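Local coordinates for protein hydrolase, isochorismatase family (Pseudomonas putida, PDB 4L07) that hydrolyses maleamate, probably to maleate and ammonia, as an amidase of the isochorismatase family, at residues 27-31 with 32-36; 42-45 with 46-50; 105-108 with 109-113; 87-90 with 91-94. All coordinates share one frame; numbering follows the deposited sequence.

Contact 1 of 4, residues 27-31 with 32-36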
loop_
_atom_site.group_PDB
_atom_site.type_symbol
_atom_site.label_atom_id
_atom_site.label_comp_id
_atom_site.label_asym_id
_atom_site.label_seq_id
_atom_site.Cartn_x
_atom_site.Cartn_y
_atom_site.Cartn_z
ATOM N N VAL A 27 -15.056 -1.266 12.873
ATOM C CA VAL A 27 -15.130 -0.503 11.627
ATOM C C VAL A 27 -16.305 0.474 11.581
ATOM O O VAL A 27 -17.464 0.060 11.481
ATOM C CB VAL A 27 -15.210 -1.446 10.400
ATOM C CG1 VAL A 27 -15.215 -0.647 9.107
ATOM C CG2 VAL A 27 -14.061 -2.440 10.415
ATOM N N ASP A 28 -15.989 1.767 11.658
ATOM C CA ASP A 28 -16.939 2.846 11.353
ATOM C C ASP A 28 -18.251 2.806 12.144
ATOM O O ASP A 28 -19.317 3.098 11.589
ATOM C CB ASP A 28 -17.255 2.890 9.847
ATOM C CG ASP A 28 -16.023 3.141 8.992
ATOM O OD1 ASP A 28 -14.976 3.559 9.539
ATOM O OD2 ASP A 28 -16.109 2.938 7.757
ATOM N N PHE A 29 -18.178 2.459 13.427
ATOM C CA PHE A 29 -19.312 2.691 14.328
ATOM C C PHE A 29 -19.288 4.161 14.783
ATOM O O PHE A 29 -19.240 4.461 15.979
ATOM C CB PHE A 29 -19.311 1.730 15.531
ATOM C CG PHE A 29 -19.997 0.399 15.281
ATOM C CD1 PHE A 29 -21.011 0.267 14.329
ATOM C CD2 PHE A 29 -19.655 -0.716 16.042
ATOM C CE1 PHE A 29 -21.639 -0.960 14.125
ATOM C CE2 PHE A 29 -20.277 -1.944 15.843
ATOM C CZ PHE A 29 -21.272 -2.065 14.880
ATOM N N SER A 30 -19.291 5.064 13.808
ATOM C CA SER A 30 -19.410 6.504 14.045
ATOM C C SER A 30 -20.883 6.886 13.960
ATOM O O SER A 30 -21.686 6.136 13.399
ATOM C CB SER A 30 -18.593 7.287 13.016
ATOM O OG SER A 30 -19.115 7.114 11.710
ATOM N N TYR A 31 -21.245 8.042 14.510
ATOM C CA TYR A 31 -22.646 8.480 14.486
ATOM C C TYR A 31 -23.221 8.568 13.067
ATOM O O TYR A 31 -24.398 8.302 12.856
ATOM C CB TYR A 31 -22.824 9.808 15.228
ATOM C CG TYR A 31 -22.638 9.679 16.724
ATOM C CD1 TYR A 31 -23.537 8.936 17.499
ATOM C CD2 TYR A 31 -21.564 10.291 17.369
ATOM C CE1 TYR A 31 -23.367 8.814 18.872
ATOM C CE2 TYR A 31 -21.385 10.167 18.737
ATOM C CZ TYR A 31 -22.293 9.433 19.482
ATOM O OH TYR A 31 -22.114 9.317 20.841
ATOM N N GLY A 32 -22.381 8.931 12.102
ATOM C CA GLY A 32 -22.790 8.989 10.697
ATOM C C GLY A 32 -23.353 7.675 10.182
ATOM O O GLY A 32 -24.193 7.665 9.279
ATOM N N PHE A 33 -22.897 6.572 10.771
ATOM C CA PHE A 33 -23.336 5.239 10.388
ATOM C C PHE A 33 -24.289 4.584 11.397
ATOM O O PHE A 33 -24.899 3.574 11.078
ATOM C CB PHE A 33 -22.129 4.333 10.116
ATOM C CG PHE A 33 -21.300 4.782 8.945
ATOM C CD1 PHE A 33 -21.708 4.510 7.643
ATOM C CD2 PHE A 33 -20.120 5.499 9.139
ATOM C CE1 PHE A 33 -20.957 4.939 6.558
ATOM C CE2 PHE A 33 -19.365 5.930 8.056
ATOM C CZ PHE A 33 -19.785 5.651 6.765
ATOM N N THR A 34 -24.424 5.160 12.595
ATOM C CA THR A 34 -25.197 4.516 13.676
ATOM C C THR A 34 -26.364 5.344 14.222
ATOM O O THR A 34 -27.207 4.807 14.952
ATOM C CB THR A 34 -24.305 4.142 14.876
ATOM O OG1 THR A 34 -23.763 5.340 15.448
ATOM C CG2 THR A 34 -23.162 3.223 14.445
ATOM N N ASP A 35 -26.391 6.641 13.920
ATOM C CA ASP A 35 -27.478 7.518 14.391
ATOM C C ASP A 35 -28.460 7.825 13.262
ATOM O O ASP A 35 -28.139 8.562 12.330
ATOM C CB ASP A 35 -26.901 8.811 14.990
ATOM C CG ASP A 35 -27.967 9.718 15.600
ATOM O OD1 ASP A 35 -29.156 9.604 15.230
ATOM O OD2 ASP A 35 -27.591 10.560 16.449
ATOM N N LEU A 36 -29.675 7.284 13.366
ATOM C CA LEU A 36 -30.642 7.332 12.262
ATOM C C LEU A 36 -31.090 8.726 11.797
ATOM O O LEU A 36 -31.812 8.847 10.805
ATOM C CB LEU A 36 -31.852 6.429 12.560
ATOM C CG LEU A 36 -31.572 4.918 12.562
ATOM C CD1 LEU A 36 -32.702 4.151 13.230
ATOM C CD2 LEU A 36 -31.320 4.378 11.158
#
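Y31 O is gripped twice where the chain leaves a single helical turn: D35 N binds it at 2.8 Å with an N-H...O angle of 156°, and T34 N adds a weak bond at 3.2 Å. The turn, helix 31-34, follows strand 22-27 of the parallel sheet, and S30 is its N-cap. F33 N reaches S30 O at 2.9 Å from above the carbonyl plane. The T34 hydroxyl, OG1, lies 3.0 Å from the same S30 O and is hydrogen-bonded to D102 OD2. Set between backbone N and carbonyl carbon (chi1 63°), OG1 turns to these oxygens while CG2 swings to F29, whose ring it approaches at CD1, 3.7 Å away, the two side chains running nearly perpendicular. F33 packs back along the loop: S30 OG lies at the ring edge, 3.2 Å from F33 CD2, and the same ring atom is 3.9 Å from D28 CB. With an alanine in place of F33 the edge beside S30 OG and D28 CB is gone, and a gap would probably open between these two residues and the helical turn. D28 itself pairs with K116 and touches C149, a grouping consistent with the Asp-Lys-Cys triad of isochorismatase-like hydrolases. At the far end R97 unites two residues, making a cation-pi contact with Y31 and a salt bridge with D35. D35 CB meets the Y31 ring at its edge, 4.2 Å from CD1.

Contact 2 of 4, residues 42-45 with 46-50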
loop_
_atom_site.group_PDB
_atom_site.type_symbol
_atom_site.label_atom_id
_atom_site.label_comp_id
_atom_site.label_asym_id
_atom_site.label_seq_id
_atom_site.Cartn_x
_atom_site.Cartn_y
_atom_site.Cartn_z
ATOM N N SER A 42 -27.558 3.323 9.908
ATOM C CA SER A 42 -28.338 2.096 10.048
ATOM C C SER A 42 -28.631 1.876 11.527
ATOM O O SER A 42 -27.969 2.466 12.385
ATOM C CB SER A 42 -27.531 0.906 9.529
ATOM O OG SER A 42 -27.171 1.066 8.169
ATOM N N ASP A 43 -29.605 1.021 11.831
ATOM C CA ASP A 43 -29.823 0.590 13.213
ATOM C C ASP A 43 -28.722 -0.390 13.612
ATOM O O ASP A 43 -28.664 -1.520 13.118
ATOM C CB ASP A 43 -31.210 -0.040 13.392
ATOM C CG ASP A 43 -31.456 -0.553 14.816
ATOM O OD1 ASP A 43 -30.674 -0.229 15.744
ATOM O OD2 ASP A 43 -32.457 -1.280 15.009
ATOM N N ALA A 44 -27.847 0.066 14.502
ATOM C CA ALA A 44 -26.703 -0.717 14.942
ATOM C C ALA A 44 -26.701 -0.917 16.459
ATOM O O ALA A 44 -25.685 -1.287 17.042
ATOM C CB ALA A 44 -25.405 -0.058 14.479
ATOM N N SER A 45 -27.850 -0.700 17.096
ATOM C CA SER A 45 -27.911 -0.733 18.562
ATOM C C SER A 45 -27.471 -2.068 19.179
ATOM O O SER A 45 -26.627 -2.083 20.072
ATOM C CB SER A 45 -29.296 -0.309 19.070
ATOM O OG SER A 45 -30.306 -1.136 18.524
ATOM N N LEU A 46 -28.025 -3.180 18.697
ATOM C CA LEU A 46 -27.664 -4.506 19.213
ATOM C C LEU A 46 -26.214 -4.856 18.909
ATOM O O LEU A 46 -25.502 -5.421 19.746
ATOM C CB LEU A 46 -28.588 -5.589 18.640
ATOM C CG LEU A 46 -30.074 -5.542 19.010
ATOM C CD1 LEU A 46 -30.840 -6.620 18.251
ATOM C CD2 LEU A 46 -30.267 -5.700 20.511
ATOM N N GLN A 47 -25.791 -4.515 17.696
ATOM C CA GLN A 47 -24.441 -4.797 17.220
ATOM C C GLN A 47 -23.386 -4.078 18.057
ATOM O O GLN A 47 -22.338 -4.655 18.374
ATOM C CB GLN A 47 -24.330 -4.414 15.741
ATOM C CG GLN A 47 -25.091 -5.357 14.809
ATOM C CD GLN A 47 -26.541 -4.958 14.538
ATOM O OE1 GLN A 47 -27.198 -5.551 13.678
ATOM N NE2 GLN A 47 -27.039 -3.948 15.241
ATOM N N MET A 48 -23.670 -2.827 18.415
ATOM C CA MET A 48 -22.753 -2.023 19.228
ATOM C C MET A 48 -22.625 -2.551 20.655
ATOM O O MET A 48 -21.551 -2.507 21.235
ATOM C CB MET A 48 -23.158 -0.545 19.237
ATOM C CG MET A 48 -22.809 0.192 17.954
ATOM S SD MET A 48 -23.065 1.971 18.014
ATOM C CE MET A 48 -24.851 2.075 18.171
ATOM N N SER A 49 -23.719 -3.047 21.224
ATOM C CA SER A 49 -23.653 -3.603 22.574
ATOM C C SER A 49 -22.874 -4.921 22.610
ATOM O O SER A 49 -22.141 -5.177 23.564
ATOM C CB SER A 49 -25.048 -3.751 23.191
ATOM O OG SER A 49 -25.832 -4.652 22.446
ATOM N N ARG A 50 -23.015 -5.744 21.569
ATOM C CA ARG A 50 -22.217 -6.965 21.455
ATOM C C ARG A 50 -20.739 -6.610 21.262
ATOM O O ARG A 50 -19.860 -7.213 21.881
ATOM C CB ARG A 50 -22.702 -7.860 20.298
ATOM C CG ARG A 50 -24.136 -8.376 20.394
ATOM C CD ARG A 50 -24.328 -9.406 21.504
ATOM N NE ARG A 50 -24.494 -8.770 22.810
ATOM C CZ ARG A 50 -25.587 -8.117 23.204
ATOM N NH1 ARG A 50 -26.634 -7.992 22.394
ATOM N NH2 ARG A 50 -25.630 -7.575 24.414
HETATM O O HOH W 1 -29.486 -3.408 16.084
#
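The N-terminus of helix 45-60 is built on A44 as N-cap, and A44 O receives M48 N at 2.9 Å, the donor nearly in line with the C=O bond. Alanine offers no side-chain acceptor for the first helical N-H groups, and the residue before it supplies one. D43 OD1 takes S45 N at 3.2 Å in an almost straight bond (170°), met on the anti side and well out of the carboxylate plane, while S45 OG gives its proton to the syn lone pair of the same oxygen at 2.9 Å. Water 1 extends this network: it accepts from L46 N at 3.0 Å and from Q47 NE2 at 2.6 Å, and donates weakly to D43 OD1. The bend of Q47 at chi2 (90°) turns its amide back along the helix, bringing NE2 to 3.3 Å from A44 CA. M48 folds back too: a turn at chi3 (-66°) carries CE to 4.3 Å from A44 CB, on the side where F29 and T34 also pack. Farther along, S49 OG bonds L46 O at 2.8 Å, joining R50 N on the same face of that carbonyl, and also lies above one face of the R50 guanidinium, toward its rim, while R50 NE pairs with E53. An Asx turn thus leads into the helix, D43 serving S45 N and the water serving L46 N.

Contact 3 of 4, residues 105-108 with 109-113; sequences TGIQ and PNDVV
I107 and D111 run alongside each other, pointing opposite ways, across a type I beta turn, Q108 to D111, that leads into strand 112-116 at one side of the sheet. I107 CG1 passes 3.6 Å from D111 OD2, its chain extended anti to the backbone N (chi1 -175°), and this carries CD1 onward to V113 CG2, 3.9 Å away, which it meets nearly crosswise. The D111 carboxylate turns back toward the start of the turn: Q108 N meets OD2 at 2.8 Å in a nearly straight bond (171°), coming from above the carboxylate plane. The same oxygen is salt-bridged to R59 of helix 45-60, so one atom ties the turn to that helix. With an alanine in place of D111, Q108 N and the R59 guanidinium would probably lose their shared acceptor. The backbone bond that closes the turn is D111 N to Q108 O, 2.9 Å, with the donor above the carbonyl plane. Before the turn, T105 OG1 accepts from I107 N at 3.2 Å, an ST turn. Water 2 sits between two carbonyls, 2.9 Å from Q108 O and 2.8 Å from D111 O.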
loop_
_atom_site.group_PDB
_atom_site.type_symbol
_atom_site.label_atom_id
_atom_site.label_comp_id
_atom_site.label_asym_id
_atom_site.label_seq_id
_atom_site.Cartn_x
_atom_site.Cartn_y
_atom_site.Cartn_z
ATOM N N THR A 105 -20.456 2.111 21.798
ATOM C CA THR A 105 -19.389 1.132 21.607
ATOM C C THR A 105 -18.558 0.969 22.879
ATOM O O THR A 105 -17.811 0.002 23.015
ATOM C CB THR A 105 -18.419 1.563 20.497
ATOM O OG1 THR A 105 -17.772 2.783 20.884
ATOM C CG2 THR A 105 -19.159 1.763 19.186
ATOM N N GLY A 106 -18.676 1.940 23.784
ATOM C CA GLY A 106 -17.895 1.964 25.012
ATOM C C GLY A 106 -16.453 2.387 24.794
ATOM O O GLY A 106 -15.597 2.117 25.631
ATOM N N ILE A 107 -16.175 3.044 23.669
ATOM C CA ILE A 107 -14.828 3.569 23.390
ATOM C C ILE A 107 -14.299 4.389 24.574
ATOM O O ILE A 107 -15.035 5.170 25.186
ATOM C CB ILE A 107 -14.788 4.393 22.072
ATOM C CG1 ILE A 107 -13.350 4.825 21.733
ATOM C CG2 ILE A 107 -15.772 5.564 22.109
ATOM C CD1 ILE A 107 -13.197 5.457 20.364
ATOM N N GLN A 108 -13.026 4.187 24.895
ATOM C CA GLN A 108 -12.374 4.872 26.014
ATOM C C GLN A 108 -11.268 5.766 25.473
ATOM O O GLN A 108 -10.803 5.540 24.355
ATOM C CB GLN A 108 -11.784 3.845 26.979
ATOM C CG GLN A 108 -12.810 2.891 27.569
ATOM C CD GLN A 108 -12.208 1.908 28.553
ATOM O OE1 GLN A 108 -11.012 1.949 28.848
ATOM N NE2 GLN A 108 -13.036 1.009 29.061
ATOM N N PRO A 109 -10.847 6.786 26.255
ATOM C CA PRO A 109 -9.792 7.695 25.831
ATOM C C PRO A 109 -8.522 7.003 25.320
ATOM O O PRO A 109 -7.885 7.535 24.406
ATOM C CB PRO A 109 -9.496 8.489 27.106
ATOM C CG PRO A 109 -10.831 8.583 27.772
ATOM C CD PRO A 109 -11.516 7.274 27.484
ATOM N N ASN A 110 -8.159 5.856 25.905
ATOM C CA ASN A 110 -6.954 5.106 25.503
ATOM C C ASN A 110 -7.033 4.564 24.072
ATOM O O ASN A 110 -6.004 4.378 23.418
ATOM C CB ASN A 110 -6.716 3.897 26.422
ATOM C CG ASN A 110 -5.916 4.226 27.678
ATOM O OD1 ASN A 110 -5.549 3.323 28.429
ATOM N ND2 ASN A 110 -5.648 5.497 27.915
ATOM N N ASP A 111 -8.250 4.282 23.611
ATOM C CA ASP A 111 -8.457 3.548 22.353
ATOM C C ASP A 111 -7.992 4.342 21.134
ATOM O O ASP A 111 -8.388 5.491 20.938
ATOM C CB ASP A 111 -9.935 3.161 22.181
ATOM C CG ASP A 111 -10.447 2.232 23.283
ATOM O OD1 ASP A 111 -9.644 1.537 23.946
ATOM O OD2 ASP A 111 -11.683 2.180 23.471
ATOM N N VAL A 112 -7.148 3.712 20.317
ATOM C CA VAL A 112 -6.663 4.318 19.083
ATOM C C VAL A 112 -7.778 4.403 18.042
ATOM O O VAL A 112 -8.506 3.429 17.814
ATOM C CB VAL A 112 -5.458 3.540 18.511
ATOM C CG1 VAL A 112 -5.108 4.020 17.104
ATOM C CG2 VAL A 112 -4.259 3.668 19.438
ATOM N N VAL A 113 -7.917 5.582 17.441
ATOM C CA VAL A 113 -8.805 5.777 16.300
ATOM C C VAL A 113 -7.965 5.989 15.037
ATOM O O VAL A 113 -7.034 6.792 15.029
ATOM C CB VAL A 113 -9.775 6.953 16.530
ATOM C CG1 VAL A 113 -10.668 7.183 15.314
ATOM C CG2 VAL A 113 -10.630 6.684 17.760
HETATM O O HOH W 2 -10.388 7.118 22.005
#

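Contact 4 of 4, residues 87-90 with 91-94; sequences SGMA and ALLY
L92 N donates to M89 O at 3.1 Å, and one residue earlier A91 N reaches G88 O at 3.3 Å: two successive, fairly straight i to i+3 bonds of a 3-10 turn in the loop between helix 82-85 and strand 112-116, both with the donor well above the carbonyl plane. A90 N to S87 O, 3.1 Å, begins the series. It ends at L92, the centre of an inverse gamma turn, where L93 N finds A91 O in a weak bond. M89 O has a second, apolar neighbour, for L92 CD2 stands only 3.0 Å from it and 3.4 Å from M89 CA. Two successive bends near -60° (chi1 -63°, chi2 -64°) curl the leucine back over the carbonyl that its own N-H has bonded, a tight fit. L93 CG lies 3.7 Å from A90 O, while its own carbonyl is satisfied by S96 OG. At the two ends the side-chain hydroxyls also have partners: Y94 OH bonds K117 NZ as its ring stacks with H73, and S87 OG bonds G11 O of the third subunit. Inside the turn the polar bonds are main-chain ones, which probably hold its shape, while main-chain bonds of L92 and Y94 to Y72, with those of S87 to the third subunit, fix it to its surroundings.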
loop_
_atom_site.group_PDB
_atom_site.type_symbol
_atom_site.label_atom_id
_atom_site.label_comp_id
_atom_site.label_asym_id
_atom_site.label_seq_id
_atom_site.Cartn_x
_atom_site.Cartn_y
_atom_site.Cartn_z
ATOM N N SER A 87 -22.011 9.552 -2.655
ATOM C CA SER A 87 -21.955 10.993 -2.371
ATOM C C SER A 87 -22.417 11.357 -0.962
ATOM O O SER A 87 -22.072 12.426 -0.455
ATOM C CB SER A 87 -22.738 11.787 -3.422
ATOM O OG SER A 87 -24.126 11.510 -3.335
ATOM N N GLY A 88 -23.190 10.468 -0.335
ATOM C CA GLY A 88 -23.592 10.634 1.066
ATOM C C GLY A 88 -22.407 10.708 2.010
ATOM O O GLY A 88 -22.469 11.336 3.069
ATOM N N MET A 89 -21.308 10.074 1.609
ATOM C CA MET A 89 -20.098 10.051 2.418
ATOM C C MET A 89 -19.444 11.426 2.571
ATOM O O MET A 89 -18.669 11.643 3.502
ATOM C CB MET A 89 -19.097 9.040 1.847
ATOM C CG MET A 89 -19.662 7.632 1.734
ATOM S SD MET A 89 -20.055 6.893 3.326
ATOM C CE MET A 89 -20.784 5.349 2.782
ATOM N N ALA A 90 -19.758 12.348 1.668
ATOM C CA ALA A 90 -19.181 13.695 1.722
ATOM C C ALA A 90 -19.610 14.474 2.974
ATOM O O ALA A 90 -18.981 15.471 3.332
ATOM C CB ALA A 90 -19.518 14.471 0.455
ATOM N N ALA A 91 -20.670 14.008 3.638
ATOM C CA ALA A 91 -21.155 14.621 4.881
ATOM C C ALA A 91 -20.246 14.350 6.086
ATOM O O ALA A 91 -20.350 15.019 7.122
ATOM C CB ALA A 91 -22.583 14.156 5.172
ATOM N N LEU A 92 -19.335 13.388 5.936
ATOM C CA LEU A 92 -18.463 12.941 7.019
ATOM C C LEU A 92 -17.215 13.822 7.133
ATOM O O LEU A 92 -16.108 13.406 6.798
ATOM C CB LEU A 92 -18.097 11.455 6.831
ATOM C CG LEU A 92 -19.208 10.381 6.877
ATOM C CD1 LEU A 92 -19.892 10.306 8.232
ATOM C CD2 LEU A 92 -20.269 10.545 5.808
ATOM N N LEU A 93 -17.412 15.042 7.629
ATOM C CA LEU A 93 -16.350 16.054 7.668
ATOM C C LEU A 93 -15.689 16.122 9.034
ATOM O O LEU A 93 -16.366 15.960 10.053
ATOM C CB LEU A 93 -16.914 17.434 7.299
ATOM C CG LEU A 93 -17.470 17.668 5.890
ATOM C CD1 LEU A 93 -18.274 18.961 5.827
ATOM C CD2 LEU A 93 -16.370 17.662 4.835
ATOM N N TYR A 94 -14.372 16.359 9.059
ATOM C CA TYR A 94 -13.648 16.562 10.321
ATOM C C TYR A 94 -14.378 17.629 11.133
ATOM O O TYR A 94 -14.907 18.588 10.566
ATOM C CB TYR A 94 -12.207 17.034 10.082
ATOM C CG TYR A 94 -11.214 15.984 9.633
ATOM C CD1 TYR A 94 -11.041 15.706 8.285
ATOM C CD2 TYR A 94 -10.418 15.290 10.551
ATOM C CE1 TYR A 94 -10.122 14.760 7.853
ATOM C CE2 TYR A 94 -9.494 14.335 10.126
ATOM C CZ TYR A 94 -9.348 14.078 8.771
ATOM O OH TYR A 94 -8.430 13.145 8.308
#

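Overall arrangement
The four contacts show one local device, the turn closed by main-chain bonds, adapted to different depths. Contact 1 is the most buried, continuing from strand 22-27 and packing on strand 65-70; contact 2 is partly buried and contact 3 a surface turn. Contacts 1 and 2 lie in series and join directly, F33 O with S42 N and the F29 ring against M48, while T105 of contact 3 packs on both. Contact 4 is another partly buried turn, meeting contact 1 through M89 and F33 but remaining apart from contacts 2 and 3. Charge and aromatic packing mark contact 1, carboxylate and water capping contact 2, an aspartate bridge contact 3, and 3-10 main-chain bonds with leucine packing contact 4.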